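Local coordinates for protein chitooligosaccharide oxidase (Gibberella zeae, PDB 6Y0R) that oxidises the C1 hydroxyl of chitooligosaccharides to the lactone with a bicovalently bound FAD, passing the electrons to oxygen and releasing hydrogen peroxide, at residues A[135-140]-A[147-152]; A[124-129]-A[139-144]; A[26-31]-A[36-41]. All coordinates share one frame; numbering follows the deposited sequence.

Contact 1 of 3, residues A[135-140]-A[147-152]; sequences GHVATE and RALAHG. With FAD (flavin-adenine dinucleotide), chain B.
V137 and A138 on helix 134-145 face L149 and H151 in the segment that runs from strand 147-148 to the flavin. Both pieces belong to the FAD-binding PCMH-type domain, here a helix laid against the chain that follows it. No direct hydrogen bond joins the segments, and only 155 Å² is buried between them. At R147 the link is a water that donates to R147 O and A138 O, each 2.8 Å from the water oxygen, serving a carbonyl of each segment. The R147 guanidinium leads away from the helix, and its NE bonds to T226. The backbone of A148 pairs with F227 of strand 218-228, while its CA and that of A138, 6.3 Å apart, are the nearest pair of CA atoms between the segments. L149 then turns to the helix. Its CD1 meets V137 CG1 at 4.2 Å, the two side chains crossing at about a right angle; V137 presents this methyl because CG1 stands anti to the backbone N (chi1 170°). The L149 side chain also touches F224 and T226. The carbonyl of A150 is hydrogen-bonded to the T178 hydroxyl. H151 has its CG between the backbone N and the carbonyl carbon (chi1 55°), which folds the imidazole back toward the helix, where A138 CB approaches its NE2 obliquely at 3.8 Å. The ring's rotation is fixed from its other nitrogen: ND1 donates to G152 O over 2.9 Å in a nearly straight bond (170°), the acceptor lying in the ring plane and offering an in-plane lone pair. This bond ties H151 to the residue that touches the cofactor. G152 has no side chain, and its CA comes to 3.3 Å from FAD O4, off the plane of the flavin ring.

Contact 2 of 3, residues A[124-129]-A[139-144]; sequences GTAKIQ and TELWNQ
A126 on strand 125-128 and L141 on helix 134-145 are the nearest pair by CA atoms, 8.3 Å between A126 CA and L141 CA, a spacing bridged by side chains, with no hydrogen bond crossing between the segments. L141 carries the helix side alone. Its CG lies beside the backbone N and anti to the carbonyl carbon (chi1 -66°), and the extended chi2 drives the forked end toward the strand. There the fork divides: CD2 meets A126 CB at 4.0 Å, while CD1 points to I128 CD1, a looser approach at 4.5 Å. The alternation of the strand brings A126 and I128 to the same face, with K127 between them turned to the other. With one leucine meeting two strand side chains, the contact buries 85 Å² in all, but its three participants are buried and entirely apolar. Beside L141 on the helix the chemistry is polar: E140 and Q144 stand one turn apart, and Q144 NE2 donates to E140 OE1 over 2.9 Å (166°), meeting the carboxylate on its anti side and 26° out of its plane, with the oxygen close to the plane of the Q144 amide. That amide also bonds through NE2 to V118 O and through OE1 to L120 N, so it is gripped at both ends and pins the helix to strand 118-120. Strand 125-128 lies in an antiparallel sheet between strands 118-120 and 218-228: K127 pairs with K119, and A126 with F224. V118 packs against both L141 and I128, F224 adjoins I128, and on another side of the helix W142 rests on W312 and M313 of helix 312-320.

Contact 3 of 3, residues A[26-31]-A[36-41]; sequences AVNSCL and VPTDAQ
L31 is the tight point, meeting both V36 and T38 where the chain leaves helix 26-33 and turns back along it toward the short, weakly bonded strand 38-39. Near the C-terminal end of the helix its carbonyl O accepts an i+5 to i hydrogen bond from V36 N at 2.9 Å (165°), the donor tilted 33° from the carbonyl plane. The side chain packs over the same turn: CD2 lies 4.1 Å from V36 CB, and L31 CB comes within 3.6 Å of T38 CG2. T38 can offer a methyl here because CG2 sits beside its backbone N, anti to the carbonyl carbon. Strand 63-65 backs this cluster, A63 touching L31 and A65 touching V36. The other end is looser and wetter. N28 OD1 and T38 OG1 stay 4.3 Å apart, too far to bond, and a water sits instead 2.9 Å from N28 OD1 and 2.7 Å from D39 O. N28 ND2 bonds to A62 O, which helps fix the amide's orientation beside the water. C30 forms a disulfide with C79 of helix 70-83. The chemistry implies a turn in which a single backbone bond and a small apolar cluster join the two segments, with water between polar groups at its margin.

Contacts 1 and 2 share helix 134-145 and one antiparallel sheet, their centres 7 Å apart. They touch: L149 CG packs on L141 CD1 at 3.7 Å, V137 CG2 faces I128 CG2, and R147 N probably bonds to L141 O. Both are buried and lack a direct hydrogen bond between their segments; contact 2 is wholly aliphatic, its I128 side chain about 11 Å from the flavin, whereas contact 1 adds an imidazole and a water bridge and ends at the cofactor. Contact 3 stands apart, its centre 33 Å from either, near the start of the modelled chain. Partly buried, it alone has a backbone hydrogen bond between its segments, and its strand belongs to a separate mixed sheet.

Contact 1 of 3, residues A[135-140]-A[147-152]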
loop_
_atom_site.group_PDB
_atom_site.type_symbol
_atom_site.label_atom_id
_atom_site.label_comp_id
_atom_site.label_asym_id
_atom_site.label_seq_id
_atom_site.Cartn_x
_atom_site.Cartn_y
_atom_site.Cartn_z
ATOM N N GLY A 135 -6.967 9.495 5.611
ATOM C CA GLY A 135 -7.110 10.650 6.539
ATOM C C GLY A 135 -8.533 10.786 7.014
ATOM O O GLY A 135 -8.784 11.085 8.216
ATOM N N HIS A 136 -9.499 10.483 6.150
ATOM C CA HIS A 136 -10.933 10.540 6.513
ATOM C C HIS A 136 -11.256 9.381 7.453
ATOM O O HIS A 136 -11.963 9.553 8.436
ATOM C CB HIS A 136 -11.795 10.544 5.263
ATOM C CG HIS A 136 -13.247 10.564 5.571
ATOM N ND1 HIS A 136 -13.850 11.651 6.240
ATOM C CD2 HIS A 136 -14.220 9.663 5.319
ATOM C CE1 HIS A 136 -15.151 11.396 6.347
ATOM N NE2 HIS A 136 -15.407 10.174 5.792
ATOM N N VAL A 137 -10.737 8.190 7.186
ATOM C CA VAL A 137 -10.844 7.042 8.105
ATOM C C VAL A 137 -10.332 7.449 9.482
ATOM O O VAL A 137 -11.045 7.216 10.501
ATOM C CB VAL A 137 -10.070 5.826 7.590
ATOM C CG1 VAL A 137 -9.978 4.719 8.630
ATOM C CG2 VAL A 137 -10.733 5.317 6.324
ATOM N N ALA A 138 -9.099 7.977 9.534
ATOM C CA ALA A 138 -8.458 8.268 10.831
ATOM C C ALA A 138 -9.265 9.364 11.554
ATOM O O ALA A 138 -9.547 9.209 12.767
ATOM C CB ALA A 138 -7.035 8.697 10.665
ATOM N N THR A 139 -9.686 10.391 10.816
ATOM C CA THR A 139 -10.431 11.529 11.421
ATOM C C THR A 139 -11.743 11.006 12.017
ATOM O O THR A 139 -12.103 11.337 13.182
ATOM C CB THR A 139 -10.664 12.633 10.387
ATOM O OG1 THR A 139 -9.372 13.110 10.005
ATOM C CG2 THR A 139 -11.473 13.786 10.939
ATOM N N GLU A 140 -12.489 10.216 11.250
ATOM C CA GLU A 140 -13.817 9.710 11.681
ATOM C C GLU A 140 -13.681 8.737 12.836
ATOM O O GLU A 140 -14.454 8.828 13.778
ATOM C CB GLU A 140 -14.585 9.050 10.532
ATOM C CG GLU A 140 -15.127 10.062 9.544
ATOM C CD GLU A 140 -16.272 10.920 10.072
ATOM O OE1 GLU A 140 -16.870 10.532 11.073
ATOM O OE2 GLU A 140 -16.561 11.973 9.454
ATOM N N ARG A 147 -10.877 5.738 18.342
ATOM C CA ARG A 147 -10.474 4.426 17.814
ATOM C C ARG A 147 -9.555 4.670 16.604
ATOM O O ARG A 147 -9.462 5.801 16.108
ATOM C CB ARG A 147 -11.685 3.568 17.449
ATOM C CG ARG A 147 -12.699 3.408 18.587
ATOM C CD ARG A 147 -12.091 2.707 19.754
ATOM N NE ARG A 147 -11.772 1.302 19.529
ATOM C CZ ARG A 147 -11.426 0.469 20.487
ATOM N NH1 ARG A 147 -11.345 0.895 21.745
ATOM N NH2 ARG A 147 -11.162 -0.790 20.209
ATOM N N ALA A 148 -8.898 3.606 16.162
ATOM C CA ALA A 148 -7.892 3.686 15.082
ATOM C C ALA A 148 -7.783 2.330 14.387
ATOM O O ALA A 148 -8.196 1.312 14.954
ATOM C CB ALA A 148 -6.562 4.122 15.653
ATOM N N LEU A 149 -7.260 2.404 13.166
ATOM C CA LEU A 149 -6.774 1.237 12.391
ATOM C C LEU A 149 -5.306 1.424 12.073
ATOM O O LEU A 149 -4.755 2.542 12.208
ATOM C CB LEU A 149 -7.584 1.106 11.107
ATOM C CG LEU A 149 -9.051 0.751 11.313
ATOM C CD1 LEU A 149 -9.731 0.755 9.961
ATOM C CD2 LEU A 149 -9.194 -0.582 12.028
ATOM N N ALA A 150 -4.675 0.299 11.729
ATOM C CA ALA A 150 -3.243 0.284 11.397
ATOM C C ALA A 150 -3.130 0.518 9.899
ATOM O O ALA A 150 -3.299 -0.373 9.164
ATOM C CB ALA A 150 -2.609 -1.012 11.807
ATOM N N HIS A 151 -2.900 1.742 9.494
ATOM C CA HIS A 151 -2.802 2.121 8.073
ATOM C C HIS A 151 -1.587 3.016 7.913
ATOM O O HIS A 151 -0.892 3.329 8.921
ATOM C CB HIS A 151 -4.077 2.783 7.585
ATOM C CG HIS A 151 -4.470 3.968 8.412
ATOM N ND1 HIS A 151 -3.743 5.152 8.425
ATOM C CD2 HIS A 151 -5.480 4.110 9.293
ATOM C CE1 HIS A 151 -4.345 5.999 9.246
ATOM N NE2 HIS A 151 -5.401 5.395 9.811
ATOM N N GLY A 152 -1.264 3.285 6.655
ATOM C CA GLY A 152 -0.081 4.041 6.254
ATOM C C GLY A 152 -0.256 5.518 6.528
ATOM O O GLY A 152 -1.274 5.963 7.099
HETATM P PA FAD B . -6.347 2.650 -6.406
HETATM O O1A FAD B . -5.460 3.067 -7.508
HETATM O O2A FAD B . -7.733 3.154 -6.340
HETATM O O5B FAD B . -6.420 1.062 -6.321
HETATM C C5B FAD B . -5.262 0.258 -6.090
HETATM C C4B FAD B . -5.540 -1.166 -6.536
HETATM O O4B FAD B . -6.602 -1.726 -5.722
HETATM C C3B FAD B . -6.029 -1.371 -7.984
HETATM O O3B FAD B . -5.682 -2.679 -8.459
HETATM C C2B FAD B . -7.540 -1.273 -7.832
HETATM O O2B FAD B . -8.286 -1.841 -8.912
HETATM C C1B FAD B . -7.741 -2.001 -6.530
HETATM N N9A FAD B . -8.931 -1.610 -5.792
HETATM C C8A FAD B . -9.150 -0.395 -5.197
HETATM N N7A FAD B . -10.333 -0.330 -4.597
HETATM C C5A FAD B . -10.909 -1.574 -4.828
HETATM C C6A FAD B . -12.151 -2.125 -4.461
HETATM N N6A FAD B . -13.028 -1.445 -3.718
HETATM N N1A FAD B . -12.449 -3.389 -4.873
HETATM C C2A FAD B . -11.535 -4.020 -5.636
HETATM N N3A FAD B . -10.322 -3.611 -6.022
HETATM C C4A FAD B . -10.062 -2.363 -5.587
HETATM N N1 FAD B . 1.291 2.192 1.174
HETATM C C2 FAD B . 1.563 1.722 2.401
HETATM O O2 FAD B . 1.434 0.472 2.666
HETATM N N3 FAD B . 1.945 2.589 3.385
HETATM C C4 FAD B . 2.084 3.954 3.193
HETATM O O4 FAD B . 2.422 4.692 4.134
HETATM C C4X FAD B . 1.793 4.477 1.910
HETATM N N5 FAD B . 1.860 5.795 1.706
HETATM C C5X FAD B . 1.439 6.277 0.486
HETATM C C6 FAD B . 1.426 7.681 0.265
HETATM C C7 FAD B . 1.031 8.204 -0.955
HETATM C C7M FAD B . 1.047 9.701 -1.196
HETATM C C8 FAD B . 0.561 7.309 -2.003
HETATM C C8M FAD B . -0.002 7.805 -3.320
HETATM C C9 FAD B . 0.623 5.918 -1.777
HETATM C C9A FAD B . 1.059 5.392 -0.553
HETATM N N10 FAD B . 1.071 4.004 -0.331
HETATM C C10 FAD B . 1.406 3.494 0.929
HETATM C "C1'" FAD B . 0.714 3.048 -1.384
HETATM C "C2'" FAD B . -0.769 2.676 -1.317
HETATM O "O2'" FAD B . -1.013 1.758 -0.250
HETATM C "C3'" FAD B . -1.149 2.055 -2.637
HETATM O "O3'" FAD B . -0.901 3.067 -3.640
HETATM C "C4'" FAD B . -2.615 1.617 -2.613
HETATM O "O4'" FAD B . -2.853 0.522 -3.515
HETATM C "C5'" FAD B . -3.486 2.787 -2.974
HETATM O "O5'" FAD B . -4.878 2.475 -2.772
HETATM P P FAD B . -5.941 3.380 -3.522
HETATM O O1P FAD B . -7.298 2.899 -3.166
HETATM O O2P FAD B . -5.657 4.827 -3.352
HETATM O O3P FAD B . -5.557 3.072 -5.067
HETATM O O HOH W 1 -8.173 7.036 13.923
#

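Contact 2 of 3, residues A[124-129]-A[139-144]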
loop_
_atom_site.group_PDB
_atom_site.type_symbol
_atom_site.label_atom_id
_atom_site.label_comp_id
_atom_site.label_asym_id
_atom_site.label_seq_id
_atom_site.Cartn_x
_atom_site.Cartn_y
_atom_site.Cartn_z
ATOM N N GLY A 124 -16.596 -1.505 19.042
ATOM C CA GLY A 124 -15.248 -1.207 18.512
ATOM C C GLY A 124 -15.042 -1.763 17.103
ATOM O O GLY A 124 -13.985 -1.518 16.487
ATOM N N THR A 125 -16.041 -2.422 16.545
ATOM C CA THR A 125 -16.027 -2.794 15.101
ATOM C C THR A 125 -16.409 -1.580 14.252
ATOM O O THR A 125 -17.144 -0.683 14.705
ATOM C CB THR A 125 -16.959 -3.972 14.818
ATOM O OG1 THR A 125 -16.761 -4.321 13.452
ATOM C CG2 THR A 125 -18.403 -3.600 14.993
ATOM N N ALA A 126 -15.920 -1.505 13.023
ATOM C CA ALA A 126 -16.205 -0.387 12.117
ATOM C C ALA A 126 -16.515 -0.934 10.729
ATOM O O ALA A 126 -15.817 -1.836 10.296
ATOM C CB ALA A 126 -15.036 0.560 12.047
ATOM N N LYS A 127 -17.498 -0.357 10.066
ATOM C CA LYS A 127 -17.829 -0.680 8.671
ATOM C C LYS A 127 -17.444 0.538 7.856
ATOM O O LYS A 127 -17.953 1.660 8.133
ATOM C CB LYS A 127 -19.315 -0.984 8.528
ATOM C CG LYS A 127 -19.697 -2.264 9.244
ATOM C CD LYS A 127 -21.155 -2.628 9.123
ATOM C CE LYS A 127 -21.396 -4.022 9.652
ATOM N NZ LYS A 127 -22.753 -4.140 10.231
ATOM N N ILE A 128 -16.557 0.346 6.884
ATOM C CA ILE A 128 -15.981 1.460 6.105
ATOM C C ILE A 128 -16.108 1.156 4.621
ATOM O O ILE A 128 -15.764 0.037 4.207
ATOM C CB ILE A 128 -14.532 1.706 6.516
ATOM C CG1 ILE A 128 -14.404 1.748 8.043
ATOM C CG2 ILE A 128 -14.025 2.950 5.821
ATOM C CD1 ILE A 128 -12.975 1.931 8.543
ATOM N N GLN A 129 -16.577 2.130 3.880
ATOM C CA GLN A 129 -16.596 2.067 2.407
ATOM C C GLN A 129 -15.174 2.241 1.908
ATOM O O GLN A 129 -14.415 3.038 2.444
ATOM C CB GLN A 129 -17.584 3.075 1.834
ATOM C CG GLN A 129 -19.026 2.709 2.233
ATOM C CD GLN A 129 -20.056 3.629 1.615
ATOM O OE1 GLN A 129 -19.877 4.846 1.502
ATOM N NE2 GLN A 129 -21.110 3.028 1.067
ATOM N N THR A 139 -9.686 10.391 10.816
ATOM C CA THR A 139 -10.431 11.529 11.421
ATOM C C THR A 139 -11.743 11.006 12.017
ATOM O O THR A 139 -12.103 11.337 13.182
ATOM C CB THR A 139 -10.664 12.633 10.387
ATOM O OG1 THR A 139 -9.372 13.110 10.005
ATOM C CG2 THR A 139 -11.473 13.786 10.939
ATOM N N GLU A 140 -12.489 10.216 11.250
ATOM C CA GLU A 140 -13.817 9.710 11.681
ATOM C C GLU A 140 -13.681 8.737 12.836
ATOM O O GLU A 140 -14.454 8.828 13.778
ATOM C CB GLU A 140 -14.585 9.050 10.532
ATOM C CG GLU A 140 -15.127 10.062 9.544
ATOM C CD GLU A 140 -16.272 10.920 10.072
ATOM O OE1 GLU A 140 -16.870 10.532 11.073
ATOM O OE2 GLU A 140 -16.561 11.973 9.454
ATOM N N LEU A 141 -12.732 7.807 12.813
ATOM C CA LEU A 141 -12.627 6.849 13.923
ATOM C C LEU A 141 -12.192 7.589 15.188
ATOM O O LEU A 141 -12.622 7.211 16.277
ATOM C CB LEU A 141 -11.662 5.721 13.559
ATOM C CG LEU A 141 -12.134 4.818 12.429
ATOM C CD1 LEU A 141 -11.082 3.730 12.204
ATOM C CD2 LEU A 141 -13.503 4.182 12.710
ATOM N N TRP A 142 -11.291 8.543 15.044
ATOM C CA TRP A 142 -10.804 9.353 16.187
ATOM C C TRP A 142 -11.990 10.125 16.778
ATOM O O TRP A 142 -12.204 10.045 18.002
ATOM C CB TRP A 142 -9.703 10.290 15.721
ATOM C CG TRP A 142 -9.236 11.245 16.775
ATOM C CD1 TRP A 142 -9.497 12.577 16.786
ATOM C CD2 TRP A 142 -8.355 10.985 17.878
ATOM N NE1 TRP A 142 -8.862 13.165 17.840
ATOM C CE2 TRP A 142 -8.138 12.219 18.515
ATOM C CE3 TRP A 142 -7.735 9.851 18.399
ATOM C CZ2 TRP A 142 -7.379 12.316 19.677
ATOM C CZ3 TRP A 142 -6.962 9.952 19.531
ATOM C CH2 TRP A 142 -6.759 11.181 20.152
ATOM N N ASN A 143 -12.732 10.813 15.943
ATOM C CA ASN A 143 -13.804 11.719 16.452
ATOM C C ASN A 143 -14.982 10.876 16.962
ATOM O O ASN A 143 -15.557 11.205 18.018
ATOM C CB ASN A 143 -14.252 12.683 15.370
ATOM C CG ASN A 143 -13.226 13.733 15.006
ATOM O OD1 ASN A 143 -12.320 14.024 15.778
ATOM N ND2 ASN A 143 -13.428 14.395 13.885
ATOM N N GLN A 144 -15.336 9.779 16.309
ATOM C CA GLN A 144 -16.524 8.978 16.714
ATOM C C GLN A 144 -16.255 8.250 18.036
ATOM O O GLN A 144 -17.211 8.080 18.831
ATOM C CB GLN A 144 -16.943 7.998 15.610
ATOM C CG GLN A 144 -17.584 8.663 14.402
ATOM C CD GLN A 144 -18.018 7.661 13.361
ATOM O OE1 GLN A 144 -18.519 6.589 13.694
ATOM N NE2 GLN A 144 -17.763 7.973 12.100
#

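Contact 3 of 3, residues A[26-31]-A[36-41]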
loop_
_atom_site.group_PDB
_atom_site.type_symbol
_atom_site.label_atom_id
_atom_site.label_comp_id
_atom_site.label_asym_id
_atom_site.label_seq_id
_atom_site.Cartn_x
_atom_site.Cartn_y
_atom_site.Cartn_z
ATOM N N ALA A 26 -21.812 0.266 -26.294
ATOM C CA ALA A 26 -22.979 -0.463 -25.755
ATOM C C ALA A 26 -22.861 -0.425 -24.221
ATOM O O ALA A 26 -23.920 -0.364 -23.550
ATOM C CB ALA A 26 -23.055 -1.871 -26.311
ATOM N N VAL A 27 -21.628 -0.424 -23.674
ATOM C CA VAL A 27 -21.433 -0.486 -22.194
ATOM C C VAL A 27 -21.941 0.829 -21.591
ATOM O O VAL A 27 -22.675 0.763 -20.609
ATOM C CB VAL A 27 -20.000 -0.867 -21.765
ATOM C CG1 VAL A 27 -18.934 0.131 -22.192
ATOM C CG2 VAL A 27 -19.947 -1.107 -20.271
ATOM N N ASN A 28 -21.662 1.974 -22.211
ATOM C CA ASN A 28 -22.170 3.283 -21.716
ATOM C C ASN A 28 -23.704 3.303 -21.759
ATOM O O ASN A 28 -24.303 3.626 -20.722
ATOM C CB ASN A 28 -21.549 4.468 -22.452
ATOM C CG ASN A 28 -20.284 4.936 -21.773
ATOM O OD1 ASN A 28 -20.336 5.499 -20.664
ATOM N ND2 ASN A 28 -19.155 4.677 -22.418
ATOM N N SER A 29 -24.337 2.913 -22.871
ATOM C CA SER A 29 -25.820 2.915 -22.976
ATOM C C SER A 29 -26.402 1.924 -21.964
ATOM O O SER A 29 -27.421 2.270 -21.369
ATOM C CB SER A 29 -26.312 2.685 -24.387
ATOM O OG SER A 29 -25.451 1.805 -25.080
ATOM N N CYS A 30 -25.728 0.792 -21.700
ATOM C CA CYS A 30 -26.124 -0.196 -20.658
ATOM C C CYS A 30 -26.152 0.519 -19.306
ATOM O O CYS A 30 -27.128 0.367 -18.581
ATOM C CB CYS A 30 -25.202 -1.419 -20.593
ATOM S SG CYS A 30 -25.720 -2.660 -19.370
ATOM N N LEU A 31 -25.095 1.267 -18.988
ATOM C CA LEU A 31 -24.957 1.957 -17.677
ATOM C C LEU A 31 -26.076 3.001 -17.520
ATOM O O LEU A 31 -26.763 2.981 -16.482
ATOM C CB LEU A 31 -23.562 2.595 -17.594
ATOM C CG LEU A 31 -22.401 1.609 -17.424
ATOM C CD1 LEU A 31 -21.078 2.328 -17.548
ATOM C CD2 LEU A 31 -22.490 0.843 -16.113
ATOM N N VAL A 36 -27.097 3.955 -13.756
ATOM C CA VAL A 36 -25.772 4.078 -13.098
ATOM C C VAL A 36 -25.199 5.436 -13.471
ATOM O O VAL A 36 -24.998 5.748 -14.651
ATOM C CB VAL A 36 -24.841 2.910 -13.480
ATOM C CG1 VAL A 36 -23.481 3.110 -12.828
ATOM C CG2 VAL A 36 -25.420 1.572 -13.075
ATOM N N PRO A 37 -24.871 6.323 -12.494
ATOM C CA PRO A 37 -24.238 7.586 -12.851
ATOM C C PRO A 37 -22.923 7.313 -13.585
ATOM O O PRO A 37 -22.203 6.393 -13.186
ATOM C CB PRO A 37 -23.973 8.305 -11.511
ATOM C CG PRO A 37 -24.786 7.547 -10.500
ATOM C CD PRO A 37 -25.027 6.149 -11.047
ATOM N N THR A 38 -22.634 8.065 -14.628
ATOM C CA THR A 38 -21.375 7.950 -15.393
ATOM C C THR A 38 -20.838 9.336 -15.743
ATOM O O THR A 38 -21.633 10.316 -15.674
ATOM C CB THR A 38 -21.558 7.072 -16.643
ATOM O OG1 THR A 38 -22.310 7.817 -17.599
ATOM C CG2 THR A 38 -22.236 5.751 -16.353
ATOM N N ASP A 39 -19.566 9.390 -16.120
ATOM C CA ASP A 39 -18.895 10.627 -16.576
ATOM C C ASP A 39 -18.861 10.595 -18.105
ATOM O O ASP A 39 -18.547 9.569 -18.662
ATOM C CB ASP A 39 -17.463 10.740 -16.047
ATOM C CG ASP A 39 -17.322 10.892 -14.542
ATOM O OD1 ASP A 39 -18.225 11.393 -13.914
ATOM O OD2 ASP A 39 -16.295 10.503 -14.040
ATOM N N ALA A 40 -19.229 11.697 -18.740
ATOM C CA ALA A 40 -19.209 11.764 -20.212
ATOM C C ALA A 40 -17.761 11.866 -20.665
ATOM O O ALA A 40 -17.029 12.648 -20.095
ATOM C CB ALA A 40 -20.015 12.945 -20.689
ATOM N N GLN A 41 -17.387 11.091 -21.676
ATOM C CA GLN A 41 -16.003 11.104 -22.189
ATOM C C GLN A 41 -15.592 12.524 -22.534
ATOM O O GLN A 41 -16.342 13.213 -23.203
ATOM C CB GLN A 41 -15.895 10.343 -23.501
ATOM C CG GLN A 41 -15.488 8.894 -23.358
ATOM C CD GLN A 41 -15.518 8.249 -24.718
ATOM O OE1 GLN A 41 -16.540 7.712 -25.144
ATOM N NE2 GLN A 41 -14.409 8.353 -25.427
HETATM O O HOH W 2 -18.545 6.847 -18.880
#